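PDB 5B0V: matrix protein VP40 from Lake Victoria marburgvirus, which drives assembly and budding of the virus as its matrix protein, is a dimer until it reorganises into multimers at the plasma membrane, and counters host interferon signalling. Local coordinates for residues T123-T128 with R136-G141; A115-G120 with L149-E154; V219-K224 with D268-K273; M205-S210 with G237-I242. All coordinates share one frame; numbering follows the deposited sequence.

Interaction 1: residues T123-T128 with R136-G141; sequences TITQFT and RVNRLG
Thr-123 and Asn-138 exchange two backbone hydrogen bonds: Thr-123 N gives to Asn-138 O at 2.9 Å, and Asn-138 N returns one to Thr-123 O at 2.7 Å. Two residues along, Thr-125 N donates to Arg-136 O and Arg-136 N to Thr-125 O, both N-to-O distances being 2.8 Å. Between these hydrogen-bonded pairs lies the non-hydrogen-bonded pair Ile-124 and Val-137, with CA atoms 4.4 Å apart. A side-chain bond crosses as well: Asn-138 ND2 donates to Thr-125 OG1 at 3.1 Å, with the hydroxyl oxygen in the plane of the amide. The chi1 of Thr-125, 46°, sets OG1 between its backbone N and carbonyl carbon, where ND2 can reach it. This is the antiparallel beta hairpin of strands 122-128 and 133-139, the latter being the middle strand of a three-stranded sheet completed by 156-160. Ile-124 and Val-137 occupy the buried face, where Ile-124 packs on Tyr-176 of strand 176-187 and Val-137 on Phe-159. The other face carries Thr-123, Thr-125, Arg-136 and Asn-138. Arg-136 bends at chi3 (-61°), and its guanidinium lies flat over the Phe-127 ring, the two planes only 9° apart. Arg-136 NH2 sits 3.4 Å above the Phe-127 ring plane, over its centre, while Arg-136 CZ is 4.2 Å from the Phe-127 centroid and displaced from the normal, giving an off-centre cation-pi contact. Arg-136 NH1 has its own acceptor in Asn-156 OD1, on strand 156-160.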
loop_
_atom_site.group_PDB
_atom_site.type_symbol
_atom_site.label_atom_id
_atom_site.label_comp_id
_atom_site.label_asym_id
_atom_site.label_seq_id
_atom_site.Cartn_x
_atom_site.Cartn_y
_atom_site.Cartn_z
ATOM N N THR A 123 -7.937 13.306 -5.585
ATOM C CA THR A 123 -8.680 14.551 -5.611
ATOM C C THR A 123 -10.122 14.252 -5.931
ATOM O O THR A 123 -10.425 13.245 -6.546
ATOM C CB THR A 123 -8.061 15.435 -6.711
ATOM O OG1 THR A 123 -6.920 16.061 -6.144
ATOM C CG2 THR A 123 -8.949 16.527 -7.231
ATOM N N ILE A 124 -11.015 15.131 -5.501
ATOM C CA ILE A 124 -12.429 15.020 -5.869
ATOM C C ILE A 124 -12.849 16.239 -6.693
ATOM O O ILE A 124 -12.468 17.362 -6.376
ATOM C CB ILE A 124 -13.316 14.829 -4.617
ATOM C CG1 ILE A 124 -14.592 14.103 -4.987
ATOM C CG2 ILE A 124 -13.649 16.146 -3.958
ATOM C CD1 ILE A 124 -15.394 13.673 -3.775
ATOM N N THR A 125 -13.600 16.006 -7.758
ATOM C CA THR A 125 -14.123 17.071 -8.600
ATOM C C THR A 125 -15.578 16.769 -8.899
ATOM O O THR A 125 -16.081 15.706 -8.559
ATOM C CB THR A 125 -13.357 17.187 -9.929
ATOM O OG1 THR A 125 -13.188 15.884 -10.488
ATOM C CG2 THR A 125 -12.000 17.821 -9.711
ATOM N N GLN A 126 -16.254 17.717 -9.530
ATOM C CA GLN A 126 -17.652 17.576 -9.878
ATOM C C GLN A 126 -17.813 17.779 -11.348
ATOM O O GLN A 126 -17.083 18.553 -11.944
ATOM C CB GLN A 126 -18.463 18.653 -9.181
ATOM C CG GLN A 126 -18.421 18.630 -7.670
ATOM C CD GLN A 126 -18.943 19.931 -7.091
ATOM O OE1 GLN A 126 -18.178 20.705 -6.509
ATOM N NE2 GLN A 126 -20.249 20.189 -7.263
ATOM N N PHE A 127 -18.811 17.134 -11.932
ATOM C CA PHE A 127 -19.235 17.481 -13.292
ATOM C C PHE A 127 -20.688 17.044 -13.556
ATOM O O PHE A 127 -21.224 16.188 -12.859
ATOM C CB PHE A 127 -18.266 16.874 -14.312
ATOM C CG PHE A 127 -18.284 15.397 -14.333
ATOM C CD1 PHE A 127 -17.689 14.674 -13.329
ATOM C CD2 PHE A 127 -18.937 14.719 -15.349
ATOM C CE1 PHE A 127 -17.717 13.288 -13.347
ATOM C CE2 PHE A 127 -18.979 13.330 -15.374
ATOM C CZ PHE A 127 -18.370 12.615 -14.367
ATOM N N THR A 128 -21.333 17.668 -14.537
ATOM C CA THR A 128 -22.667 17.241 -14.958
ATOM C C THR A 128 -22.564 16.391 -16.242
ATOM O O THR A 128 -21.731 16.645 -17.102
ATOM C CB THR A 128 -23.608 18.468 -15.090
ATOM O OG1 THR A 128 -24.973 18.068 -14.908
ATOM C CG2 THR A 128 -23.455 19.193 -16.443
ATOM N N ARG A 136 -16.228 13.009 -9.452
ATOM C CA ARG A 136 -15.088 12.230 -9.937
ATOM C C ARG A 136 -13.941 12.249 -8.959
ATOM O O ARG A 136 -13.393 13.316 -8.654
ATOM C CB ARG A 136 -14.587 12.794 -11.259
ATOM C CG ARG A 136 -13.690 11.838 -12.025
ATOM C CD ARG A 136 -12.901 12.555 -13.109
ATOM N NE ARG A 136 -13.762 13.191 -14.100
ATOM C CZ ARG A 136 -14.492 12.548 -15.019
ATOM N NH1 ARG A 136 -14.494 11.215 -15.106
ATOM N NH2 ARG A 136 -15.246 13.256 -15.863
ATOM N N VAL A 137 -13.562 11.086 -8.459
ATOM C CA VAL A 137 -12.345 11.031 -7.679
ATOM C C VAL A 137 -11.190 10.644 -8.597
ATOM O O VAL A 137 -11.265 9.669 -9.331
ATOM C CB VAL A 137 -12.447 10.150 -6.432
ATOM C CG1 VAL A 137 -13.198 8.882 -6.720
ATOM C CG2 VAL A 137 -11.063 9.837 -5.880
ATOM N N ASN A 138 -10.146 11.470 -8.555
ATOM C CA ASN A 138 -9.021 11.401 -9.461
ATOM C C ASN A 138 -7.768 10.908 -8.777
ATOM O O ASN A 138 -7.445 11.351 -7.694
ATOM C CB ASN A 138 -8.725 12.786 -10.000
ATOM C CG ASN A 138 -9.896 13.380 -10.741
ATOM O OD1 ASN A 138 -10.123 13.063 -11.904
ATOM N ND2 ASN A 138 -10.635 14.266 -10.075
ATOM N N ARG A 139 -7.059 9.997 -9.429
ATOM C CA ARG A 139 -5.776 9.547 -8.942
ATOM C C ARG A 139 -4.733 10.211 -9.815
ATOM O O ARG A 139 -4.701 9.984 -11.017
ATOM C CB ARG A 139 -5.640 8.030 -9.025
ATOM C CG ARG A 139 -4.473 7.516 -8.222
ATOM C CD ARG A 139 -4.082 6.079 -8.496
ATOM N NE ARG A 139 -2.628 6.082 -8.436
ATOM C CZ ARG A 139 -1.800 5.411 -9.197
ATOM N NH1 ARG A 139 -2.239 4.618 -10.151
ATOM N NH2 ARG A 139 -0.502 5.558 -9.002
ATOM N N LEU A 140 -3.867 11.009 -9.198
ATOM C CA LEU A 140 -2.956 11.866 -9.960
ATOM C C LEU A 140 -1.841 11.073 -10.643
ATOM O O LEU A 140 -1.414 10.010 -10.184
ATOM C CB LEU A 140 -2.404 12.996 -9.076
ATOM C CG LEU A 140 -3.554 13.862 -8.508
ATOM C CD1 LEU A 140 -3.074 14.831 -7.441
ATOM C CD2 LEU A 140 -4.310 14.608 -9.601
ATOM N N GLY A 141 -1.430 11.573 -11.795
ATOM C CA GLY A 141 -0.371 10.957 -12.558
ATOM C C GLY A 141 -0.853 9.902 -13.524
ATOM O O GLY A 141 -2.042 9.767 -13.817
#

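Interaction 2: residues A115-G120 with L149-E154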
loop_
_atom_site.group_PDB
_atom_site.type_symbol
_atom_site.label_atom_id
_atom_site.label_comp_id
_atom_site.label_asym_id
_atom_site.label_seq_id
_atom_site.Cartn_x
_atom_site.Cartn_y
_atom_site.Cartn_z
ATOM N N ALA A 115 -0.039 -1.588 -4.264
ATOM C CA ALA A 115 0.970 -0.546 -4.123
ATOM C C ALA A 115 0.555 0.684 -4.908
ATOM O O ALA A 115 0.698 1.815 -4.437
ATOM C CB ALA A 115 2.310 -1.053 -4.606
ATOM N N ALA A 116 0.026 0.445 -6.103
ATOM C CA ALA A 116 -0.404 1.520 -6.973
ATOM C C ALA A 116 -1.539 2.322 -6.318
ATOM O O ALA A 116 -1.623 3.541 -6.447
ATOM C CB ALA A 116 -0.840 0.957 -8.303
ATOM N N LEU A 117 -2.417 1.628 -5.615
ATOM C CA LEU A 117 -3.587 2.271 -5.040
ATOM C C LEU A 117 -3.160 3.103 -3.847
ATOM O O LEU A 117 -3.489 4.274 -3.759
ATOM C CB LEU A 117 -4.650 1.225 -4.657
ATOM C CG LEU A 117 -5.546 0.725 -5.811
ATOM C CD1 LEU A 117 -6.395 -0.452 -5.373
ATOM C CD2 LEU A 117 -6.431 1.838 -6.357
ATOM N N LEU A 118 -2.374 2.511 -2.960
ATOM C CA LEU A 118 -1.959 3.199 -1.742
ATOM C C LEU A 118 -0.867 4.252 -1.976
ATOM O O LEU A 118 -0.650 5.093 -1.115
ATOM C CB LEU A 118 -1.490 2.184 -0.710
ATOM C CG LEU A 118 -2.560 1.227 -0.206
ATOM C CD1 LEU A 118 -1.932 0.094 0.581
ATOM C CD2 LEU A 118 -3.575 1.970 0.645
ATOM N N THR A 119 -0.180 4.229 -3.117
ATOM C CA THR A 119 0.766 5.305 -3.394
ATOM C C THR A 119 0.119 6.502 -4.092
ATOM O O THR A 119 0.727 7.559 -4.169
ATOM C CB THR A 119 2.012 4.825 -4.173
ATOM O OG1 THR A 119 1.630 4.082 -5.339
ATOM C CG2 THR A 119 2.892 3.965 -3.268
ATOM N N GLY A 120 -1.121 6.354 -4.564
ATOM C CA GLY A 120 -1.770 7.420 -5.308
ATOM C C GLY A 120 -2.210 8.600 -4.451
ATOM O O GLY A 120 -2.633 8.425 -3.302
ATOM N N LEU A 149 -9.333 -2.581 -12.666
ATOM C CA LEU A 149 -9.950 -1.473 -11.934
ATOM C C LEU A 149 -9.829 -0.152 -12.680
ATOM O O LEU A 149 -8.727 0.277 -13.072
ATOM C CB LEU A 149 -9.316 -1.315 -10.552
ATOM C CG LEU A 149 -9.304 -2.568 -9.683
ATOM C CD1 LEU A 149 -8.514 -2.296 -8.422
ATOM C CD2 LEU A 149 -10.701 -3.038 -9.344
ATOM N N ARG A 150 -10.969 0.509 -12.842
ATOM C CA ARG A 150 -10.996 1.738 -13.622
ATOM C C ARG A 150 -10.047 2.807 -13.046
ATOM O O ARG A 150 -9.342 3.474 -13.800
ATOM C CB ARG A 150 -12.423 2.294 -13.726
ATOM C CG ARG A 150 -12.504 3.447 -14.700
ATOM C CD ARG A 150 -13.852 4.141 -14.714
ATOM N NE ARG A 150 -13.695 5.512 -15.209
ATOM C CZ ARG A 150 -13.594 5.858 -16.491
ATOM N NH1 ARG A 150 -13.646 4.944 -17.448
ATOM N NH2 ARG A 150 -13.420 7.132 -16.827
HETATM N N MSE A 151 -10.028 2.958 -11.723
HETATM C CA MSE A 151 -9.201 3.982 -11.092
HETATM C C MSE A 151 -7.754 3.927 -11.534
HETATM O O MSE A 151 -7.168 4.956 -11.829
HETATM C CB MSE A 151 -9.310 3.848 -9.583
HETATM C CG MSE A 151 -8.529 4.892 -8.810
HETATM SE SE MSE A 151 -9.519 6.578 -8.594
HETATM C CE MSE A 151 -8.617 7.386 -10.092
ATOM N N LEU A 152 -7.161 2.735 -11.606
ATOM C CA LEU A 152 -5.757 2.613 -12.008
ATOM C C LEU A 152 -5.649 2.668 -13.486
ATOM O O LEU A 152 -4.736 3.291 -13.999
ATOM C CB LEU A 152 -5.152 1.309 -11.547
ATOM C CG LEU A 152 -5.117 1.074 -10.038
ATOM C CD1 LEU A 152 -4.584 -0.311 -9.724
ATOM C CD2 LEU A 152 -4.258 2.112 -9.375
ATOM N N ARG A 153 -6.589 2.020 -14.178
ATOM C CA ARG A 153 -6.586 1.993 -15.655
ATOM C C ARG A 153 -6.699 3.375 -16.296
ATOM O O ARG A 153 -5.851 3.755 -17.075
ATOM C CB ARG A 153 -7.714 1.106 -16.187
ATOM C CG ARG A 153 -7.643 0.841 -17.700
ATOM C CD ARG A 153 -8.795 -0.007 -18.268
ATOM N NE ARG A 153 -10.142 0.517 -17.976
ATOM C CZ ARG A 153 -11.028 -0.033 -17.139
ATOM N NH1 ARG A 153 -10.764 -1.161 -16.490
ATOM N NH2 ARG A 153 -12.201 0.551 -16.944
ATOM N N GLU A 154 -7.760 4.107 -15.952
ATOM C CA GLU A 154 -8.067 5.399 -16.547
ATOM C C GLU A 154 -7.606 6.560 -15.690
ATOM O O GLU A 154 -7.600 7.698 -16.144
ATOM C CB GLU A 154 -9.572 5.524 -16.742
ATOM C CG GLU A 154 -10.191 4.421 -17.579
ATOM C CD GLU A 154 -10.304 4.796 -19.041
ATOM O OE1 GLU A 154 -11.022 5.770 -19.356
ATOM O OE2 GLU A 154 -9.670 4.116 -19.884
#
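In both Leu-117 and Leu-152, CG is anti to the carbonyl carbon (chi1 -81° and -61°), and the methyl groups beyond it meet between their helices. This is a nearly perpendicular helix-helix packing: the axes of 115-119 and 150-154 lie at 84° and come no closer than 10.6 Å, a spacing bridged by side chains alone, without a hydrogen bond between the segments. The two leucines themselves cross at about a right angle, Leu-117 CD2 touching Leu-152 CD2 at 3.7 Å. The same Leu-152 CD2 also meets Ala-116 CB at 3.8 Å, so one methyl group is shared by two consecutive residues of the first helix. On its other branch, Leu-117 CD1 touches Leu-149 CD1 at 4.1 Å; Leu-149 holds the N-cap position of helix 150-154. All the touching residues are buried, and Leu-117 and Leu-149 both pack on Phe-75 of strand 72-83, which sets the helix pair against that sheet. Helix 110-119 also faces the second subunit of the dimer, where Ala-116 packs on Leu-63 of that subunit and Leu-118 on Leu-118 of that subunit. Near the end of this helix, Ala-115 O accepts from both Thr-119 N and Thr-119 OG1, which approach its carbonyl plane from opposite faces, OG1 at 2.6 Å.

Interaction 3: residues V219-K224 with D268-K273; sequences VLPTVK and DMFSVK
Val-223 and Phe-270 form a single backbone bridge, CA atoms 4.8 Å apart, between two segments that contain no continuing pair of strands. It is bracketed by two nearly straight hydrogen bonds: Ser-271 N to Thr-222 O at 3.1 Å (172° at the hydrogen) and Lys-224 N to Met-269 O at 2.8 Å. The touching parts run 116° apart, consistent with a pairing limited to this bridge. An isolated bridge thus joins the loop after strand 218-219 to the one after strand 260-264, and an ST turn follows it, with Ser-271 OG accepting from Lys-273 N at 3.1 Å. The buried Phe-270 ring supplies the apolar part, its CG set anti to the carbonyl carbon (chi1 -66°). Pro-221 O lies in plane at its edge, 3.4 Å from Phe-270 CD1, while Leu-220 CD1 and Val-223 CG2 approach Phe-270 CE1 at 4.0 and 3.9 Å. Met-269 CG lies over one face of the ring, offset toward the rim; the Met-269 and Val-223 side chains lie side by side, pointing the same way. Lys-224 is extended beyond CG; its NZ donates to Ala-267 O and, 6.7 Å from Asp-268 OD1, forms no ion pair with it.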
loop_
_atom_site.group_PDB
_atom_site.type_symbol
_atom_site.label_atom_id
_atom_site.label_comp_id
_atom_site.label_asym_id
_atom_site.label_seq_id
_atom_site.Cartn_x
_atom_site.Cartn_y
_atom_site.Cartn_z
ATOM N N VAL A 219 -23.448 -9.529 -13.713
ATOM C CA VAL A 219 -23.470 -10.674 -14.589
ATOM C C VAL A 219 -23.695 -11.943 -13.769
ATOM O O VAL A 219 -23.136 -12.128 -12.695
ATOM C CB VAL A 219 -22.164 -10.806 -15.373
ATOM C CG1 VAL A 219 -22.166 -12.086 -16.209
ATOM C CG2 VAL A 219 -21.983 -9.588 -16.261
ATOM N N LEU A 220 -24.506 -12.823 -14.322
ATOM C CA LEU A 220 -24.952 -14.010 -13.643
ATOM C C LEU A 220 -24.337 -15.255 -14.224
ATOM O O LEU A 220 -23.959 -15.287 -15.403
ATOM C CB LEU A 220 -26.465 -14.093 -13.792
ATOM C CG LEU A 220 -27.295 -12.974 -13.176
ATOM C CD1 LEU A 220 -28.759 -13.143 -13.544
ATOM C CD2 LEU A 220 -27.143 -12.974 -11.670
ATOM N N PRO A 221 -24.286 -16.314 -13.420
ATOM C CA PRO A 221 -23.922 -17.585 -13.988
ATOM C C PRO A 221 -24.882 -18.009 -15.105
ATOM O O PRO A 221 -25.986 -17.472 -15.256
ATOM C CB PRO A 221 -24.064 -18.564 -12.820
ATOM C CG PRO A 221 -24.288 -17.751 -11.613
ATOM C CD PRO A 221 -24.873 -16.471 -12.086
ATOM N N THR A 222 -24.437 -18.972 -15.886
ATOM C CA THR A 222 -25.227 -19.452 -16.975
ATOM C C THR A 222 -26.515 -20.091 -16.447
ATOM O O THR A 222 -26.540 -20.679 -15.363
ATOM C CB THR A 222 -24.435 -20.428 -17.874
ATOM O OG1 THR A 222 -23.838 -21.458 -17.072
ATOM C CG2 THR A 222 -23.335 -19.662 -18.652
ATOM N N VAL A 223 -27.574 -19.932 -17.239
ATOM C CA VAL A 223 -28.874 -20.456 -16.920
ATOM C C VAL A 223 -28.974 -21.862 -17.493
ATOM O O VAL A 223 -28.713 -22.102 -18.659
ATOM C CB VAL A 223 -29.978 -19.568 -17.498
ATOM C CG1 VAL A 223 -31.343 -20.178 -17.261
ATOM C CG2 VAL A 223 -29.884 -18.174 -16.903
ATOM N N LYS A 224 -29.344 -22.792 -16.640
ATOM C CA LYS A 224 -29.421 -24.180 -17.008
ATOM C C LYS A 224 -30.423 -24.360 -18.131
ATOM O O LYS A 224 -31.500 -23.765 -18.094
ATOM C CB LYS A 224 -29.871 -24.998 -15.798
ATOM C CG LYS A 224 -28.843 -25.129 -14.681
ATOM C CD LYS A 224 -29.311 -26.163 -13.665
ATOM C CE LYS A 224 -28.301 -26.352 -12.552
ATOM N NZ LYS A 224 -28.938 -26.931 -11.341
ATOM N N ASP A 268 -31.731 -24.659 -8.980
ATOM C CA ASP A 268 -32.466 -25.291 -10.044
ATOM C C ASP A 268 -32.386 -24.520 -11.355
ATOM O O ASP A 268 -32.698 -25.083 -12.406
ATOM C CB ASP A 268 -33.938 -25.524 -9.641
ATOM C CG ASP A 268 -34.758 -24.216 -9.507
ATOM O OD1 ASP A 268 -34.223 -23.116 -9.763
ATOM O OD2 ASP A 268 -35.959 -24.315 -9.153
HETATM N N MSE A 269 -31.967 -23.253 -11.298
HETATM C CA MSE A 269 -31.843 -22.408 -12.488
HETATM C C MSE A 269 -30.450 -22.051 -12.957
HETATM O O MSE A 269 -30.224 -21.903 -14.149
HETATM C CB MSE A 269 -32.527 -21.112 -12.149
HETATM C CG MSE A 269 -32.595 -20.217 -13.384
HETATM SE SE MSE A 269 -33.673 -18.574 -13.233
HETATM C CE MSE A 269 -35.519 -19.239 -13.067
ATOM N N PHE A 270 -29.507 -21.902 -12.023
ATOM C CA PHE A 270 -28.157 -21.407 -12.313
ATOM C C PHE A 270 -27.085 -22.431 -11.987
ATOM O O PHE A 270 -27.083 -23.059 -10.912
ATOM C CB PHE A 270 -27.875 -20.167 -11.503
ATOM C CG PHE A 270 -28.732 -18.994 -11.871
ATOM C CD1 PHE A 270 -28.388 -18.180 -12.931
ATOM C CD2 PHE A 270 -29.861 -18.691 -11.143
ATOM C CE1 PHE A 270 -29.162 -17.095 -13.264
ATOM C CE2 PHE A 270 -30.652 -17.607 -11.478
ATOM C CZ PHE A 270 -30.294 -16.805 -12.534
ATOM N N SER A 271 -26.183 -22.610 -12.947
ATOM C CA SER A 271 -25.091 -23.563 -12.850
ATOM C C SER A 271 -23.810 -22.820 -12.537
ATOM O O SER A 271 -23.518 -21.771 -13.103
ATOM C CB SER A 271 -24.939 -24.326 -14.163
ATOM O OG SER A 271 -23.651 -24.921 -14.244
ATOM N N VAL A 272 -23.044 -23.402 -11.639
ATOM C CA VAL A 272 -21.789 -22.861 -11.186
ATOM C C VAL A 272 -20.623 -23.557 -11.914
ATOM O O VAL A 272 -19.473 -23.180 -11.691
ATOM C CB VAL A 272 -21.673 -23.026 -9.653
ATOM C CG1 VAL A 272 -22.775 -22.250 -8.968
ATOM C CG2 VAL A 272 -21.746 -24.501 -9.250
ATOM N N LYS A 273 -20.924 -24.546 -12.775
ATOM C CA LYS A 273 -19.930 -25.211 -13.643
ATOM C C LYS A 273 -18.908 -24.227 -14.235
ATOM O O LYS A 273 -17.703 -24.476 -14.153
ATOM C CB LYS A 273 -20.622 -26.005 -14.774
#

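Interaction 4: residues M205-S210 with G237-I242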
loop_
_atom_site.group_PDB
_atom_site.type_symbol
_atom_site.label_atom_id
_atom_site.label_comp_id
_atom_site.label_asym_id
_atom_site.label_seq_id
_atom_site.Cartn_x
_atom_site.Cartn_y
_atom_site.Cartn_z
HETATM N N MSE A 205 -21.350 -10.467 -24.410
HETATM C CA MSE A 205 -22.309 -9.930 -23.431
HETATM C C MSE A 205 -23.105 -11.056 -22.846
HETATM O O MSE A 205 -23.279 -12.078 -23.491
HETATM C CB MSE A 205 -23.189 -8.909 -24.140
HETATM C CG MSE A 205 -22.350 -7.661 -24.353
HETATM SE SE MSE A 205 -23.336 -6.222 -25.211
HETATM C CE MSE A 205 -23.772 -5.154 -23.613
ATOM N N HIS A 206 -23.538 -10.933 -21.601
ATOM C CA HIS A 206 -24.224 -12.052 -20.955
ATOM C C HIS A 206 -25.341 -11.589 -20.090
ATOM O O HIS A 206 -25.369 -10.439 -19.694
ATOM C CB HIS A 206 -23.270 -12.871 -20.103
ATOM C CG HIS A 206 -21.991 -13.160 -20.798
ATOM N ND1 HIS A 206 -21.725 -14.368 -21.397
ATOM C CD2 HIS A 206 -20.926 -12.365 -21.059
ATOM C CE1 HIS A 206 -20.531 -14.320 -21.965
ATOM N NE2 HIS A 206 -20.028 -13.114 -21.781
ATOM N N PRO A 207 -26.259 -12.499 -19.777
ATOM C CA PRO A 207 -27.350 -12.120 -18.927
ATOM C C PRO A 207 -26.836 -11.540 -17.641
ATOM O O PRO A 207 -25.945 -12.108 -17.007
ATOM C CB PRO A 207 -28.056 -13.444 -18.676
ATOM C CG PRO A 207 -27.782 -14.242 -19.887
ATOM C CD PRO A 207 -26.406 -13.864 -20.298
ATOM N N ALA A 208 -27.388 -10.397 -17.277
ATOM C CA ALA A 208 -27.020 -9.711 -16.054
ATOM C C ALA A 208 -28.243 -9.070 -15.445
ATOM O O ALA A 208 -29.227 -8.794 -16.158
ATOM C CB ALA A 208 -26.019 -8.643 -16.368
ATOM N N VAL A 209 -28.182 -8.826 -14.132
ATOM C CA VAL A 209 -29.279 -8.170 -13.404
ATOM C C VAL A 209 -28.857 -6.782 -12.999
ATOM O O VAL A 209 -27.851 -6.623 -12.346
ATOM C CB VAL A 209 -29.655 -8.987 -12.137
ATOM C CG1 VAL A 209 -30.111 -8.123 -10.969
ATOM C CG2 VAL A 209 -30.728 -10.010 -12.460
ATOM N N SER A 210 -29.606 -5.785 -13.430
ATOM C CA SER A 210 -29.408 -4.439 -12.959
ATOM C C SER A 210 -30.203 -4.321 -11.681
ATOM O O SER A 210 -31.410 -4.233 -11.734
ATOM C CB SER A 210 -29.855 -3.407 -14.002
ATOM O OG SER A 210 -29.848 -2.088 -13.431
ATOM N N GLY A 237 -34.107 -17.168 -24.144
ATOM C CA GLY A 237 -34.470 -18.118 -23.110
ATOM C C GLY A 237 -33.976 -17.723 -21.739
ATOM O O GLY A 237 -34.776 -17.514 -20.827
ATOM N N PRO A 238 -32.645 -17.596 -21.596
ATOM C CA PRO A 238 -31.984 -17.224 -20.362
ATOM C C PRO A 238 -32.586 -15.970 -19.838
ATOM O O PRO A 238 -32.863 -15.886 -18.652
ATOM C CB PRO A 238 -30.555 -16.961 -20.800
ATOM C CG PRO A 238 -30.348 -17.746 -22.007
ATOM C CD PRO A 238 -31.678 -17.816 -22.686
ATOM N N LEU A 239 -32.789 -14.986 -20.705
ATOM C CA LEU A 239 -33.313 -13.682 -20.239
ATOM C C LEU A 239 -34.714 -13.799 -19.670
ATOM O O LEU A 239 -35.026 -13.206 -18.629
ATOM C CB LEU A 239 -33.309 -12.623 -21.340
ATOM C CG LEU A 239 -31.950 -12.359 -21.977
ATOM C CD1 LEU A 239 -32.004 -11.192 -22.949
ATOM C CD2 LEU A 239 -30.900 -12.122 -20.894
ATOM N N LEU A 240 -35.568 -14.549 -20.355
ATOM C CA LEU A 240 -36.935 -14.708 -19.888
ATOM C C LEU A 240 -36.986 -15.463 -18.581
ATOM O O LEU A 240 -37.843 -15.200 -17.762
ATOM C CB LEU A 240 -37.768 -15.453 -20.919
ATOM C CG LEU A 240 -38.424 -14.559 -21.948
ATOM C CD1 LEU A 240 -39.134 -15.457 -22.929
ATOM C CD2 LEU A 240 -39.369 -13.569 -21.279
ATOM N N ALA A 241 -36.094 -16.431 -18.412
ATOM C CA ALA A 241 -36.097 -17.265 -17.229
ATOM C C ALA A 241 -35.768 -16.408 -16.029
ATOM O O ALA A 241 -36.425 -16.502 -15.000
ATOM C CB ALA A 241 -35.081 -18.378 -17.377
ATOM N N ILE A 242 -34.763 -15.557 -16.193
ATOM C CA ILE A 242 -34.347 -14.618 -15.152
ATOM C C ILE A 242 -35.450 -13.622 -14.769
ATOM O O ILE A 242 -35.743 -13.442 -13.576
ATOM C CB ILE A 242 -33.102 -13.825 -15.570
ATOM C CG1 ILE A 242 -31.929 -14.771 -15.816
ATOM C CG2 ILE A 242 -32.692 -12.848 -14.488
ATOM C CD1 ILE A 242 -30.844 -14.182 -16.701
#
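Pro-207 meets the helix through a puckered ring (C-gamma exo), and no flat side-chain group takes part: aromatic rings, amides and guanidinium groups contribute nothing across this contact. Helix atoms gather at the CB and CG of the proline: Ile-242 CD1 lies 3.5 Å from Pro-207 CB, Leu-239 CD2 lies 3.8 Å from that same CB, and Pro-238 CB lies 4.0 Å from Pro-207 CG. Leu-239 crosses Pro-207 at about a right angle, whereas the two prolines meet obliquely. Ile-242 spans two strand residues by using both branches. Its CG2, anti to the backbone N, touches Val-209 CG2 at 4.0 Å, while chi1 (-61°) sets CG1 and chi2 (159°) turns CD1 toward Pro-207 CB. Strand 205-210 and helix 237-242 run nearly parallel, 10° between their directions, with axes 8.9 Å apart, and the helix packs on the small antiparallel sheet of strands 218-219, 205-210 and 304-309, since Leu-239 and Ile-242 also touch Val-305 on the last of these. Since every touching pair is carbon against carbon and no hydrogen bond links the two segments, the contact probably relies on apolar packing and partial burial rather than on polar direction.

Overall arrangement
The four contacts form two pairs on opposite sides of the chain's centre. Interactions 1 and 2 adjoin through Arg-139, whose side chain packs against Ala-116, Gly-120 and Leu-152; they hold consecutive elements of the chain. Interactions 3 and 4, whose segments alternate in sequence, meet where Leu-220 N probably bonds to Pro-207 O. Interaction 2 is wholly buried and purely apolar, whereas interaction 1 is partly buried, with backbone bonds and a polar face. In the other pair both are partly buried; interaction 4 is apolar helix-on-sheet packing, and interaction 3 combines backbone bonds between loops with packing round Phe-270. Interaction 2 alone lies within reach of the second subunit.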